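Local atomic coordinates of PA_0080 (Pseudomonas aeruginosa, PDB entry 3ZHN), a protein that is the outer-membrane lipoprotein TssJ1 of the type VI secretion system and probably helps anchor the membrane complex of that toxin-delivery machine. Residues 86-91 with 106-111; 91-94 with 100-103; 130-135 with 151-156. All blocks are in the same frame, centred on the assembly; numbering follows the deposited sequence.

Interaction 1. Residues 86-91 with 106-111; sequences DLVEQD and TLDEQT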
# COMPACT_ATOMS: atom_id res chain seq x y z
N ASP A 86 3.62 -13.90 9.34
CA ASP A 86 3.27 -12.46 9.45
C ASP A 86 2.26 -12.10 8.32
O ASP A 86 1.55 -11.15 8.45
CB ASP A 86 4.49 -11.54 9.24
CG ASP A 86 5.54 -11.55 10.41
OD1 ASP A 86 5.28 -12.19 11.49
OD2 ASP A 86 6.65 -10.93 10.18
N LEU A 87 2.29 -12.83 7.21
CA LEU A 87 1.56 -12.43 6.00
C LEU A 87 0.19 -13.09 5.95
O LEU A 87 0.12 -14.30 5.90
CB LEU A 87 2.32 -12.76 4.76
CG LEU A 87 1.68 -12.34 3.44
CD1 LEU A 87 1.36 -10.83 3.41
CD2 LEU A 87 2.59 -12.81 2.29
N VAL A 88 -0.86 -12.28 5.99
CA VAL A 88 -2.25 -12.71 5.94
C VAL A 88 -2.75 -12.75 4.45
O VAL A 88 -3.35 -13.70 4.03
CB VAL A 88 -3.15 -11.86 6.84
CG1 VAL A 88 -4.57 -12.28 6.72
CG2 VAL A 88 -2.72 -11.99 8.31
N GLU A 89 -2.48 -11.70 3.69
CA GLU A 89 -2.98 -11.56 2.35
C GLU A 89 -2.14 -10.54 1.62
O GLU A 89 -1.63 -9.57 2.23
CB GLU A 89 -4.46 -11.12 2.39
CG GLU A 89 -5.09 -10.83 1.08
CD GLU A 89 -6.53 -10.33 1.20
OE1 GLU A 89 -7.21 -10.63 2.22
OE2 GLU A 89 -6.97 -9.64 0.26
N GLN A 90 -2.03 -10.73 0.32
CA GLN A 90 -1.45 -9.73 -0.56
C GLN A 90 -2.35 -9.42 -1.78
O GLN A 90 -2.78 -10.36 -2.44
CB GLN A 90 -0.22 -10.27 -1.22
CG GLN A 90 0.89 -10.78 -0.45
CD GLN A 90 1.79 -11.51 -1.42
OE1 GLN A 90 1.78 -12.78 -1.48
NE2 GLN A 90 2.51 -10.75 -2.22
N ASP A 91 -2.63 -8.16 -2.06
CA ASP A 91 -3.48 -7.71 -3.10
C ASP A 91 -2.69 -6.84 -4.08
O ASP A 91 -1.83 -6.11 -3.63
CB ASP A 91 -4.59 -6.86 -2.54
CG ASP A 91 -5.40 -7.57 -1.48
OD1 ASP A 91 -5.39 -8.83 -1.34
OD2 ASP A 91 -6.12 -6.86 -0.82
N THR A 106 -12.76 -5.61 5.35
CA THR A 106 -12.64 -5.92 6.75
C THR A 106 -11.36 -6.67 6.94
O THR A 106 -11.03 -7.64 6.22
CB THR A 106 -13.79 -6.72 7.29
OG1 THR A 106 -13.84 -7.97 6.60
CG2 THR A 106 -15.06 -5.86 7.10
N LEU A 107 -10.61 -6.20 7.88
CA LEU A 107 -9.32 -6.79 8.08
C LEU A 107 -9.52 -7.96 8.89
O LEU A 107 -10.32 -8.00 9.82
CB LEU A 107 -8.35 -5.90 8.80
CG LEU A 107 -8.11 -4.59 8.11
CD1 LEU A 107 -6.86 -4.01 8.73
CD2 LEU A 107 -7.91 -4.72 6.60
N ASP A 108 -8.83 -9.00 8.45
CA ASP A 108 -8.79 -10.16 9.27
C ASP A 108 -8.63 -9.81 10.81
O ASP A 108 -7.91 -8.88 11.27
CB ASP A 108 -7.70 -11.11 8.75
CG ASP A 108 -7.91 -12.56 9.25
OD1 ASP A 108 -7.45 -12.83 10.39
OD2 ASP A 108 -8.57 -13.40 8.53
N GLU A 109 -9.27 -10.62 11.66
CA GLU A 109 -9.13 -10.43 13.13
C GLU A 109 -7.66 -10.49 13.63
O GLU A 109 -7.34 -9.92 14.68
CB GLU A 109 -9.94 -11.51 13.88
N GLN A 110 -6.80 -11.24 12.94
CA GLN A 110 -5.34 -11.27 13.32
C GLN A 110 -4.50 -10.16 12.74
O GLN A 110 -3.31 -10.07 13.02
CB GLN A 110 -4.68 -12.56 12.85
N THR A 111 -5.09 -9.37 11.86
CA THR A 111 -4.38 -8.43 11.05
C THR A 111 -4.31 -7.13 11.83
O THR A 111 -5.35 -6.57 12.17
CB THR A 111 -5.07 -8.13 9.72
OG1 THR A 111 -4.90 -9.23 8.87
CG2 THR A 111 -4.44 -6.91 9.01
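V88 on the edge strand 87-95 meets D108 and T111 of the turn that follows strand 100-107, and the two backbones come nearest at V88 and T111, with CA atoms 7.0 Å apart. The turn is of type I, from D108 to T111, closed by T111 N bonding to D108 O at 2.9 Å. Its first residue also makes an Asx turn: D108 OD1 accepts from Q110 N at 3.1 Å in a nearly straight bond (169°), met on the anti side of the carboxylate.

V88 carries its own side of the contact. With CG1 anti to the backbone N (chi1 177°), both methyls lie against the hydroxyl of T111 from one side: V88 CG2 is 3.6 Å and V88 CG1 3.7 Å from T111 OG1. V88 CG1 also rests on the methylene of D108, 3.9 Å from D108 CB. V88 and E89 both face E60 of strand 54-61, a classic beta bulge that lies where V88 reaches for the turn.

T111 OG1 is spoken for by a hydrogen bond to E60 OE1, so what it presents to V88 is a van der Waals surface. Across the gap the chemistry is therefore methyl against methylene and hydroxyl, while the polar bonds act within the turn and between the turn and E60, which pairs with the bulge through its backbone.

Interaction 2. Residues 91-94 with 100-103; sequences DEFL and ERRI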
# COMPACT_ATOMS: atom_id res chain seq x y z
N ASP A 91 -2.63 -8.16 -2.06
CA ASP A 91 -3.48 -7.71 -3.10
C ASP A 91 -2.69 -6.84 -4.08
O ASP A 91 -1.83 -6.11 -3.63
CB ASP A 91 -4.59 -6.86 -2.54
CG ASP A 91 -5.40 -7.57 -1.48
OD1 ASP A 91 -5.39 -8.83 -1.34
OD2 ASP A 91 -6.12 -6.86 -0.82
N GLU A 92 -2.98 -6.92 -5.37
CA GLU A 92 -2.21 -6.20 -6.35
C GLU A 92 -3.13 -5.44 -7.26
O GLU A 92 -4.13 -6.00 -7.74
CB GLU A 92 -1.41 -7.16 -7.22
CG GLU A 92 -0.49 -6.42 -8.15
CD GLU A 92 0.26 -7.36 -9.05
OE1 GLU A 92 0.90 -8.22 -8.47
OE2 GLU A 92 0.17 -7.27 -10.31
N PHE A 93 -2.73 -4.21 -7.59
CA PHE A 93 -3.49 -3.25 -8.41
C PHE A 93 -2.51 -2.65 -9.40
O PHE A 93 -1.36 -2.46 -9.04
CB PHE A 93 -4.03 -2.08 -7.58
CG PHE A 93 -4.66 -2.49 -6.29
CD1 PHE A 93 -3.93 -2.71 -5.16
CD2 PHE A 93 -6.03 -2.53 -6.19
CE1 PHE A 93 -4.53 -3.05 -3.98
CE2 PHE A 93 -6.64 -2.85 -5.01
CZ PHE A 93 -5.90 -3.11 -3.90
N LEU A 94 -2.97 -2.32 -10.60
CA LEU A 94 -2.22 -1.50 -11.52
C LEU A 94 -2.98 -0.20 -11.75
O LEU A 94 -4.10 -0.23 -12.26
CB LEU A 94 -2.04 -2.21 -12.87
CG LEU A 94 -1.26 -1.42 -13.93
CD1 LEU A 94 0.21 -1.29 -13.53
CD2 LEU A 94 -1.30 -2.16 -15.27
N GLU A 100 -8.71 7.04 -9.89
CA GLU A 100 -9.31 7.05 -8.57
C GLU A 100 -10.02 5.70 -8.34
O GLU A 100 -10.74 5.20 -9.24
CB GLU A 100 -10.40 8.14 -8.56
CG GLU A 100 -9.93 9.59 -8.79
CD GLU A 100 -9.17 10.10 -7.62
OE1 GLU A 100 -9.37 9.52 -6.53
OE2 GLU A 100 -8.34 11.05 -7.73
N ARG A 101 -9.75 5.11 -7.18
CA ARG A 101 -10.45 3.95 -6.74
C ARG A 101 -10.79 4.06 -5.29
O ARG A 101 -10.12 4.71 -4.49
CB ARG A 101 -9.67 2.62 -6.88
CG ARG A 101 -9.05 2.41 -8.18
CD ARG A 101 -8.71 0.95 -8.27
NE ARG A 101 -8.06 0.73 -9.54
CZ ARG A 101 -7.68 -0.42 -9.99
NH1 ARG A 101 -7.90 -1.52 -9.26
NH2 ARG A 101 -7.01 -0.46 -11.15
N ARG A 102 -11.84 3.31 -4.96
CA ARG A 102 -12.27 3.10 -3.59
C ARG A 102 -12.25 1.60 -3.34
O ARG A 102 -12.87 0.80 -4.05
CB ARG A 102 -13.69 3.65 -3.42
CG ARG A 102 -14.17 3.79 -1.99
CD ARG A 102 -15.67 3.98 -2.00
NE ARG A 102 -16.27 4.02 -0.66
CZ ARG A 102 -16.63 2.96 0.07
NH1 ARG A 102 -16.46 1.71 -0.38
NH2 ARG A 102 -17.17 3.17 1.28
N ILE A 103 -11.63 1.23 -2.26
CA ILE A 103 -11.62 -0.15 -1.83
C ILE A 103 -12.05 -0.25 -0.40
O ILE A 103 -11.75 0.61 0.41
CB ILE A 103 -10.28 -0.87 -2.09
CG1 ILE A 103 -9.18 -0.32 -1.28
CG2 ILE A 103 -9.89 -0.81 -3.57
CD1 ILE A 103 -7.96 -1.22 -1.25
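The ring of F93 and the guanidinium of R101 stand almost upright to each other, their planes 78° apart. R101 NH1 arrives at the ring edge, in the plane of the ring and 3.7 Å from F93 CD2, so the charged group does not sit over the pi face as a cation-pi pair would. Seen from the guanidinium, F93 CB lies over one of its faces. The arginine spans the gap because its chain runs extended from CG to NE, with chi3 at -178°.

I103, from the same strand as R101, points back at F93, the two side chains meeting head-on. I103 CD1 packs obliquely 3.9 Å from F93 CZ, and I103 CG2 lies 4.1 Å from F93 CE2. R101 NH2 comes within 3.1 Å of L94 O, but at a poor angle for a bond; the strong partner of R101 is E99, which takes NE in a salt bridge.

The strands run nearly antiparallel (162°), yet their axes pass 10.8 Å apart: they belong to two different sheets and face each other across the sandwich. F93 and I103 both lean on L58 of strand 54-61, next to 87-95, while I103 also touches I35 of strand 31-39, the neighbour of 100-107.

Interaction 3. Residues 130-135 with 151-156; sequences QVLDVP and IGIVAR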
# COMPACT_ATOMS: atom_id res chain seq x y z
N GLN A 130 5.25 1.82 2.71
CA GLN A 130 4.61 2.37 3.87
C GLN A 130 4.01 1.26 4.71
O GLN A 130 3.64 0.23 4.16
CB GLN A 130 3.50 3.35 3.50
CG GLN A 130 3.89 4.63 2.78
CD GLN A 130 4.58 5.63 3.63
OE1 GLN A 130 4.92 5.38 4.74
NE2 GLN A 130 4.76 6.80 3.10
N VAL A 131 3.97 1.46 6.04
CA VAL A 131 3.23 0.57 6.91
C VAL A 131 2.34 1.38 7.80
O VAL A 131 2.66 2.54 8.09
CB VAL A 131 4.16 -0.23 7.90
CG1 VAL A 131 5.07 -1.16 7.17
CG2 VAL A 131 4.98 0.70 8.86
N LEU A 132 1.22 0.80 8.21
CA LEU A 132 0.24 1.51 9.03
C LEU A 132 -0.35 0.57 10.06
O LEU A 132 -0.96 -0.45 9.62
CB LEU A 132 -0.85 2.13 8.15
CG LEU A 132 -1.80 2.99 8.90
CD1 LEU A 132 -1.17 4.28 9.38
CD2 LEU A 132 -3.03 3.33 8.08
N ASP A 133 -0.19 0.81 11.38
CA ASP A 133 -0.94 0.04 12.37
C ASP A 133 -2.38 0.54 12.32
O ASP A 133 -2.67 1.73 12.38
CB ASP A 133 -0.36 0.28 13.75
CG ASP A 133 1.07 -0.19 13.85
OD1 ASP A 133 1.30 -1.38 14.08
OD2 ASP A 133 1.98 0.67 13.66
N VAL A 134 -3.30 -0.39 12.29
CA VAL A 134 -4.76 -0.14 12.15
C VAL A 134 -5.43 -0.65 13.44
O VAL A 134 -5.27 -1.81 13.78
CB VAL A 134 -5.37 -0.85 10.93
CG1 VAL A 134 -6.88 -0.64 10.89
CG2 VAL A 134 -4.74 -0.28 9.65
N PRO A 135 -6.08 0.25 14.21
CA PRO A 135 -6.76 -0.24 15.43
C PRO A 135 -7.85 -1.26 15.15
O PRO A 135 -8.68 -1.10 14.26
CB PRO A 135 -7.37 0.98 16.05
CG PRO A 135 -6.95 2.11 15.27
CD PRO A 135 -6.29 1.69 14.01
N ILE A 151 4.33 7.25 -1.93
CA ILE A 151 3.06 6.89 -1.33
C ILE A 151 2.84 7.82 -0.15
O ILE A 151 3.68 7.89 0.72
CB ILE A 151 3.01 5.46 -0.79
CG1 ILE A 151 3.44 4.44 -1.84
CG2 ILE A 151 1.64 5.19 -0.22
CD1 ILE A 151 3.71 3.10 -1.27
N GLY A 152 1.70 8.52 -0.13
CA GLY A 152 1.26 9.39 0.92
C GLY A 152 -0.08 8.91 1.50
O GLY A 152 -1.06 8.72 0.79
N ILE A 153 -0.12 8.77 2.83
CA ILE A 153 -1.33 8.35 3.49
C ILE A 153 -1.83 9.44 4.44
O ILE A 153 -1.04 10.02 5.24
CB ILE A 153 -1.04 7.07 4.31
CG1 ILE A 153 -0.39 5.95 3.50
CG2 ILE A 153 -2.29 6.62 5.10
CD1 ILE A 153 -0.02 4.72 4.33
N VAL A 154 -3.13 9.68 4.37
CA VAL A 154 -3.82 10.69 5.19
C VAL A 154 -5.12 10.07 5.75
O VAL A 154 -5.85 9.40 5.04
CB VAL A 154 -4.16 12.00 4.39
CG1 VAL A 154 -4.85 13.02 5.27
CG2 VAL A 154 -2.93 12.67 3.78
N ALA A 155 -5.31 10.20 7.05
CA ALA A 155 -6.55 9.73 7.67
C ALA A 155 -7.73 10.57 7.16
O ALA A 155 -7.60 11.80 7.10
CB ALA A 155 -6.41 9.73 9.18
N ARG A 156 -8.81 9.91 6.80
CA ARG A 156 -10.08 10.56 6.39
C ARG A 156 -11.10 10.41 7.53
O ARG A 156 -11.48 9.30 7.88
CB ARG A 156 -10.68 10.04 5.06
CG ARG A 156 -11.83 10.96 4.62
CD ARG A 156 -12.73 10.57 3.46
NE ARG A 156 -12.05 10.61 2.17
CZ ARG A 156 -12.64 10.55 0.97
NH1 ARG A 156 -13.97 10.43 0.82
NH2 ARG A 156 -11.89 10.64 -0.11
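Two edge strands of the beta sandwich meet here, Q130 and L132 of 129-133 facing I151 and I153 of 151-155. Q130 does most of the work. Q130 NE2 donates to I151 O at 2.8 Å, with an N-H...O angle of 159°. The acceptor lies close to the amide plane of the glutamine, whereas the donor is tilted 32° from the carbonyl plane of I151. The bend at chi2 (-73°) swings the amide toward I151 O, and it leaves the aliphatic part of the chain against the isoleucine: Q130 CG is 3.8 Å from both CB and CG2 of I151, the two side chains running alongside each other and pointing opposite ways.

Strand 129-133 closes one side of the antiparallel sheet beside 113-118, and 151-155 closes one side of the mixed sheet beside 139-146. The two run nearly parallel, with axes 8.8 Å apart at closest; Q130 bridges this separation with a side-chain bond, while the backbone of Q130 pairs with F116 and that of G152 with T145. I151 also pairs through its backbone with T127, just ahead of strand 129-133, consistent with the two sheets drawing together at this end.

Farther along, I153 CD1 reaches Q130 CB at 3.9 Å, and I153 CG2 makes a looser apolar contact with L132 CD2, 4.5 Å away. L132 in turn touches L142 of strand 139-146, as I151 touches I144 there and F116 on the other sheet.

How the interactions relate
Interactions 2 and 3 join the two sheets across the sandwich, at different pairs of edges: 87-95 with 100-107 in interaction 2, 129-133 with 151-155 in interaction 3. Interaction 1 sets strand 87-95 against the turn that leaves strand 100-107, its centre 16 Å from that of interaction 2. None is wholly buried: each has one buried residue among those that touch, T111, F93 and I151. Interaction 1 is the farthest from the centre of the chain, 13 Å against 9 Å for the others, and the smallest. Interaction 2 relies on apolar and ring-edge contact, and interaction 3 alone has a hydrogen bond between its segments. L107 CD1 and V134 CG1, 4.0 Å apart, connect interactions 1 and 3.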